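Local coordinates for peptide synthetase, module 7 (Actinoplanes teichomyceticus, PDB 4TX3), which belongs to a nonribosomal peptide synthetase and carries a condensation-family domain that probably helps make a peptide and binds a partner protein, at residues B[37-51]-B[382-396]. Numbering follows the deposited sequence.
Sequences RGRHLSVALRLRGRL and ALRTSVEPTGVEAIE. With SO4 (sulfate ion), chain F.
Strands 40-49 and 383-388 run antiparallel at 143°, their axes coming within 4.3 Å. Arg46 and Ser386 form a hydrogen-bonded pair, as do Arg48 and Arg384. Toward residues 390-396, side chains and waters make the contact. Glu393 receives Ser42 N on the syn side of OE2, at 3.0 Å and nearly straight (176°). Arg37 grips Val392 O end-on with NH1 and NH2, and one guanidinium face lies over Ala394; NH2 also salt-bridges Glu112. On the Ala44 face, Arg46 NE meets Glu388 OE2 at 2.8 Å. Arg46 CG stands anti to its N (chi1 -176°), and a bend at chi3 turns the guanidinium to that carboxylate. Glu134 and Glu100 also pair with Arg46. Arg39 NH1 meets Glu396 OE2 at 3.1 Å from above the carboxylate plane, while N and NE hold O4 of a sulfate, probably from crystallisation. NH2 is hydrogen-bonded to Ala26 O. A leucine at Arg39 would probably leave Glu396 without its salt bridge and weaken the hold on the sulfate. Strand 383-388 closes one edge of a mixed sheet of the condensation-family domain, with 40-49 between it and 134-142. Helix 103-112 packs on Ala44 and Glu388; helix 148-166 covers Leu41 and Val43 on the other face.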
loop_
_atom_site.group_PDB
_atom_site.type_symbol
_atom_site.label_atom_id
_atom_site.label_comp_id
_atom_site.label_asym_id
_atom_site.label_seq_id
_atom_site.Cartn_x
_atom_site.Cartn_y
_atom_site.Cartn_z
ATOM N N ARG B 37 21.803 25.080 4.974
ATOM C CA ARG B 37 21.064 24.074 4.189
ATOM C C ARG B 37 19.593 24.544 4.133
ATOM O O ARG B 37 19.085 25.023 5.134
ATOM C CB ARG B 37 21.215 22.688 4.823
ATOM C CG ARG B 37 22.638 22.413 5.339
ATOM C CD ARG B 37 22.772 21.012 5.938
ATOM N NE ARG B 37 22.475 19.973 4.950
ATOM C CZ ARG B 37 22.138 18.711 5.234
ATOM N NH1 ARG B 37 22.042 18.300 6.497
ATOM N NH2 ARG B 37 21.875 17.860 4.247
ATOM N N GLY B 38 18.854 24.373 3.040
ATOM C CA GLY B 38 18.918 23.250 2.144
ATOM C C GLY B 38 17.847 22.316 2.696
ATOM O O GLY B 38 18.156 21.172 3.044
ATOM N N ARG B 39 16.603 22.797 2.827
ATOM C CA ARG B 39 15.530 21.948 3.376
ATOM C C ARG B 39 14.924 21.073 2.293
ATOM O O ARG B 39 13.884 21.404 1.694
ATOM C CB ARG B 39 14.443 22.774 4.039
ATOM C CG ARG B 39 14.780 23.183 5.451
ATOM C CD ARG B 39 13.844 24.267 5.907
ATOM N NE ARG B 39 13.575 25.207 4.816
ATOM C CZ ARG B 39 12.718 26.227 4.889
ATOM N NH1 ARG B 39 12.042 26.456 6.017
ATOM N NH2 ARG B 39 12.532 27.024 3.837
ATOM N N HIS B 40 15.595 19.948 2.052
ATOM C CA HIS B 40 15.323 19.116 0.898
ATOM C C HIS B 40 15.029 17.677 1.289
ATOM O O HIS B 40 15.384 17.206 2.366
ATOM C CB HIS B 40 16.515 19.138 -0.063
ATOM C CG HIS B 40 16.975 20.513 -0.443
ATOM N ND1 HIS B 40 18.254 20.773 -0.880
ATOM C CD2 HIS B 40 16.319 21.700 -0.480
ATOM C CE1 HIS B 40 18.373 22.062 -1.153
ATOM N NE2 HIS B 40 17.216 22.646 -0.917
ATOM N N LEU B 41 14.361 16.983 0.393
ATOM C CA LEU B 41 14.315 15.544 0.448
ATOM C C LEU B 41 15.117 15.057 -0.743
ATOM O O LEU B 41 14.869 15.492 -1.867
ATOM C CB LEU B 41 12.877 15.040 0.414
ATOM C CG LEU B 41 12.107 15.423 1.678
ATOM C CD1 LEU B 41 10.590 15.419 1.489
ATOM C CD2 LEU B 41 12.513 14.507 2.812
ATOM N N SER B 42 16.100 14.197 -0.484
ATOM C CA SER B 42 16.896 13.604 -1.544
ATOM C C SER B 42 16.836 12.075 -1.530
ATOM O O SER B 42 17.008 11.428 -0.503
ATOM C CB SER B 42 18.349 14.056 -1.438
ATOM O OG SER B 42 18.526 15.346 -1.993
ATOM N N VAL B 43 16.585 11.505 -2.693
ATOM C CA VAL B 43 16.642 10.075 -2.848
ATOM C C VAL B 43 17.544 9.788 -4.036
ATOM O O VAL B 43 17.516 10.518 -5.023
ATOM C CB VAL B 43 15.243 9.478 -3.048
ATOM C CG1 VAL B 43 15.325 7.994 -3.461
ATOM C CG2 VAL B 43 14.436 9.637 -1.768
ATOM N N ALA B 44 18.375 8.759 -3.920
ATOM C CA ALA B 44 19.162 8.277 -5.043
ATOM C C ALA B 44 18.918 6.772 -5.292
ATOM O O ALA B 44 18.936 5.977 -4.367
ATOM C CB ALA B 44 20.639 8.554 -4.796
ATOM N N LEU B 45 18.685 6.389 -6.542
ATOM C CA LEU B 45 18.549 4.979 -6.902
ATOM C C LEU B 45 19.714 4.487 -7.725
ATOM O O LEU B 45 20.096 5.133 -8.705
ATOM C CB LEU B 45 17.281 4.732 -7.702
ATOM C CG LEU B 45 15.999 5.151 -7.025
ATOM C CD1 LEU B 45 14.852 4.696 -7.889
ATOM C CD2 LEU B 45 15.923 4.560 -5.625
ATOM N N ARG B 46 20.264 3.336 -7.343
ATOM C CA ARG B 46 21.241 2.650 -8.184
ATOM C C ARG B 46 20.487 1.831 -9.214
ATOM O O ARG B 46 19.495 1.174 -8.893
ATOM C CB ARG B 46 22.169 1.762 -7.357
ATOM C CG ARG B 46 23.264 1.098 -8.187
ATOM C CD ARG B 46 24.316 0.441 -7.322
ATOM N NE ARG B 46 25.136 1.420 -6.624
ATOM C CZ ARG B 46 26.313 1.854 -7.063
ATOM N NH1 ARG B 46 26.810 1.385 -8.201
ATOM N NH2 ARG B 46 26.998 2.751 -6.359
ATOM N N LEU B 47 20.944 1.887 -10.456
ATOM C CA LEU B 47 20.259 1.212 -11.550
ATOM C C LEU B 47 21.256 0.336 -12.325
ATOM O O LEU B 47 22.201 0.848 -12.941
ATOM C CB LEU B 47 19.591 2.247 -12.473
ATOM C CG LEU B 47 18.768 3.395 -11.845
ATOM C CD1 LEU B 47 18.417 4.476 -12.879
ATOM C CD2 LEU B 47 17.502 2.886 -11.166
ATOM N N ARG B 48 21.053 -0.981 -12.279
ATOM C CA ARG B 48 21.958 -1.936 -12.930
ATOM C C ARG B 48 21.271 -2.644 -14.087
ATOM O O ARG B 48 20.265 -3.336 -13.893
ATOM C CB ARG B 48 22.467 -2.965 -11.926
ATOM C CG ARG B 48 23.089 -2.355 -10.683
ATOM C CD ARG B 48 23.305 -3.397 -9.595
ATOM N NE ARG B 48 22.057 -3.826 -8.958
ATOM C CZ ARG B 48 21.906 -4.972 -8.292
ATOM N NH1 ARG B 48 22.928 -5.821 -8.180
ATOM N NH2 ARG B 48 20.729 -5.274 -7.743
ATOM N N GLY B 49 21.810 -2.474 -15.288
ATOM C CA GLY B 49 21.174 -3.020 -16.471
ATOM C C GLY B 49 21.191 -2.025 -17.613
ATOM O O GLY B 49 21.823 -0.973 -17.517
ATOM N N ARG B 50 20.504 -2.347 -18.699
ATOM C CA ARG B 50 20.486 -1.434 -19.828
ATOM C C ARG B 50 19.412 -0.364 -19.652
ATOM O O ARG B 50 18.213 -0.611 -19.767
ATOM C CB ARG B 50 20.311 -2.196 -21.137
ATOM C CG ARG B 50 21.642 -2.751 -21.591
ATOM C CD ARG B 50 21.585 -3.332 -22.970
ATOM N NE ARG B 50 21.575 -2.304 -24.007
ATOM C CZ ARG B 50 22.662 -1.685 -24.461
ATOM N NH1 ARG B 50 23.858 -1.975 -23.951
ATOM N NH2 ARG B 50 22.551 -0.777 -25.426
ATOM N N LEU B 51 19.897 0.833 -19.363
ATOM C CA LEU B 51 19.080 1.979 -19.076
ATOM C C LEU B 51 18.750 2.751 -20.353
ATOM O O LEU B 51 19.634 3.142 -21.111
ATOM C CB LEU B 51 19.811 2.870 -18.070
ATOM C CG LEU B 51 19.192 4.216 -17.709
ATOM C CD1 LEU B 51 17.802 3.985 -17.143
ATOM C CD2 LEU B 51 20.083 4.975 -16.715
ATOM N N ALA B 382 13.793 -4.105 -17.070
ATOM C CA ALA B 382 15.146 -4.467 -17.509
ATOM C C ALA B 382 16.230 -3.892 -16.616
ATOM O O ALA B 382 17.332 -3.631 -17.084
ATOM C CB ALA B 382 15.388 -4.039 -18.966
ATOM N N LEU B 383 15.921 -3.713 -15.332
ATOM C CA LEU B 383 16.848 -3.079 -14.389
ATOM C C LEU B 383 16.725 -3.637 -12.977
ATOM O O LEU B 383 15.625 -3.864 -12.481
ATOM C CB LEU B 383 16.616 -1.557 -14.344
ATOM C CG LEU B 383 16.985 -0.736 -15.583
ATOM C CD1 LEU B 383 16.447 0.668 -15.478
ATOM C CD2 LEU B 383 18.493 -0.717 -15.758
ATOM N N ARG B 384 17.859 -3.854 -12.328
ATOM C CA ARG B 384 17.861 -4.125 -10.900
ATOM C C ARG B 384 18.024 -2.782 -10.216
ATOM O O ARG B 384 18.999 -2.062 -10.468
ATOM C CB ARG B 384 18.988 -5.074 -10.499
ATOM C CG ARG B 384 18.746 -6.528 -10.843
ATOM C CD ARG B 384 20.047 -7.193 -11.324
ATOM N NE ARG B 384 20.411 -6.725 -12.666
ATOM C CZ ARG B 384 21.652 -6.693 -13.159
ATOM N NH1 ARG B 384 22.690 -7.121 -12.435
ATOM N NH2 ARG B 384 21.852 -6.238 -14.394
ATOM N N THR B 385 17.073 -2.432 -9.362
ATOM C CA THR B 385 17.105 -1.122 -8.730
ATOM C C THR B 385 17.288 -1.237 -7.226
ATOM O O THR B 385 16.882 -2.216 -6.625
ATOM C CB THR B 385 15.829 -0.344 -9.042
ATOM O OG1 THR B 385 14.727 -0.936 -8.347
ATOM C CG2 THR B 385 15.553 -0.391 -10.530
ATOM N N SER B 386 17.913 -0.241 -6.615
ATOM C CA SER B 386 18.100 -0.253 -5.166
ATOM C C SER B 386 18.342 1.159 -4.656
ATOM O O SER B 386 18.691 2.046 -5.434
ATOM C CB SER B 386 19.270 -1.159 -4.783
ATOM O OG SER B 386 20.465 -0.708 -5.397
ATOM N N VAL B 387 18.164 1.373 -3.356
ATOM C CA VAL B 387 18.374 2.697 -2.793
ATOM C C VAL B 387 19.846 2.942 -2.495
ATOM O O VAL B 387 20.473 2.233 -1.707
ATOM C CB VAL B 387 17.562 2.928 -1.508
ATOM C CG1 VAL B 387 17.842 4.323 -0.968
ATOM C CG2 VAL B 387 16.081 2.768 -1.784
ATOM N N GLU B 388 20.386 3.956 -3.151
ATOM C CA GLU B 388 21.744 4.384 -2.923
ATOM C C GLU B 388 21.750 5.289 -1.702
ATOM O O GLU B 388 21.030 6.296 -1.666
ATOM C CB GLU B 388 22.283 5.110 -4.156
ATOM C CG GLU B 388 23.712 5.621 -4.007
ATOM C CD GLU B 388 24.761 4.555 -4.274
ATOM O OE1 GLU B 388 25.949 4.834 -3.989
ATOM O OE2 GLU B 388 24.408 3.454 -4.779
ATOM N N PRO B 389 22.562 4.944 -0.693
ATOM C CA PRO B 389 22.564 5.720 0.556
ATOM C C PRO B 389 22.948 7.186 0.351
ATOM O O PRO B 389 23.991 7.465 -0.232
ATOM C CB PRO B 389 23.606 4.995 1.424
ATOM C CG PRO B 389 24.430 4.208 0.480
ATOM C CD PRO B 389 23.558 3.861 -0.688
ATOM N N THR B 390 22.101 8.108 0.806
ATOM C CA THR B 390 22.454 9.531 0.822
ATOM C C THR B 390 22.438 10.078 2.244
ATOM O O THR B 390 22.008 9.394 3.173
ATOM C CB THR B 390 21.512 10.383 -0.054
ATOM O OG1 THR B 390 20.162 9.975 0.172
ATOM C CG2 THR B 390 21.844 10.220 -1.528
ATOM N N GLY B 391 22.891 11.321 2.394
ATOM C CA GLY B 391 23.116 11.912 3.699
ATOM C C GLY B 391 21.867 12.250 4.487
ATOM O O GLY B 391 20.760 12.257 3.952
ATOM N N VAL B 392 22.058 12.539 5.771
ATOM C CA VAL B 392 20.970 12.937 6.655
ATOM C C VAL B 392 20.419 14.306 6.244
ATOM O O VAL B 392 21.190 15.220 5.962
ATOM C CB VAL B 392 21.444 12.972 8.129
ATOM C CG1 VAL B 392 22.690 13.810 8.262
ATOM C CG2 VAL B 392 20.349 13.512 9.040
ATOM N N GLU B 393 19.093 14.444 6.204
ATOM C CA GLU B 393 18.462 15.700 5.762
ATOM C C GLU B 393 18.691 16.862 6.731
ATOM O O GLU B 393 18.959 16.652 7.913
ATOM C CB GLU B 393 16.949 15.502 5.551
ATOM C CG GLU B 393 16.573 14.296 4.675
ATOM C CD GLU B 393 16.967 14.426 3.185
ATOM O OE1 GLU B 393 17.646 15.413 2.790
ATOM O OE2 GLU B 393 16.571 13.525 2.399
ATOM N N ALA B 394 18.589 18.086 6.217
ATOM C CA ALA B 394 18.679 19.281 7.052
ATOM C C ALA B 394 17.611 19.260 8.143
ATOM O O ALA B 394 16.486 18.809 7.913
ATOM C CB ALA B 394 18.542 20.535 6.206
ATOM N N ILE B 395 17.967 19.746 9.326
ATOM C CA ILE B 395 17.060 19.736 10.475
ATOM C C ILE B 395 16.751 21.159 10.971
ATOM O O ILE B 395 17.636 22.021 11.003
ATOM C CB ILE B 395 17.642 18.893 11.639
ATOM C CG1 ILE B 395 16.600 18.674 12.738
ATOM C CG2 ILE B 395 18.912 19.532 12.228
ATOM C CD1 ILE B 395 17.093 17.751 13.844
ATOM N N GLU B 396 15.485 21.400 11.324
ATOM C CA GLU B 396 15.043 22.679 11.891
ATOM C C GLU B 396 14.818 22.558 13.391
ATOM O O GLU B 396 14.862 23.544 14.116
ATOM C CB GLU B 396 13.755 23.163 11.238
ATOM C CG GLU B 396 13.877 23.570 9.789
ATOM C CD GLU B 396 12.554 24.081 9.241
ATOM O OE1 GLU B 396 11.594 23.276 9.174
ATOM O OE2 GLU B 396 12.469 25.289 8.911
HETATM S S SO4 F . 15.694 26.871 1.965
HETATM O O1 SO4 F . 14.596 27.347 1.123
HETATM O O2 SO4 F . 16.930 26.880 1.188
HETATM O O3 SO4 F . 15.856 27.773 3.115
HETATM O O4 SO4 F . 15.383 25.515 2.436
HETATM O O HOH W 1 17.848 18.228 3.593
HETATM O O HOH W 2 14.930 18.657 5.362
HETATM O O HOH W 3 19.044 8.013 -1.232
HETATM O O HOH W 4 19.218 -5.040 -18.707
#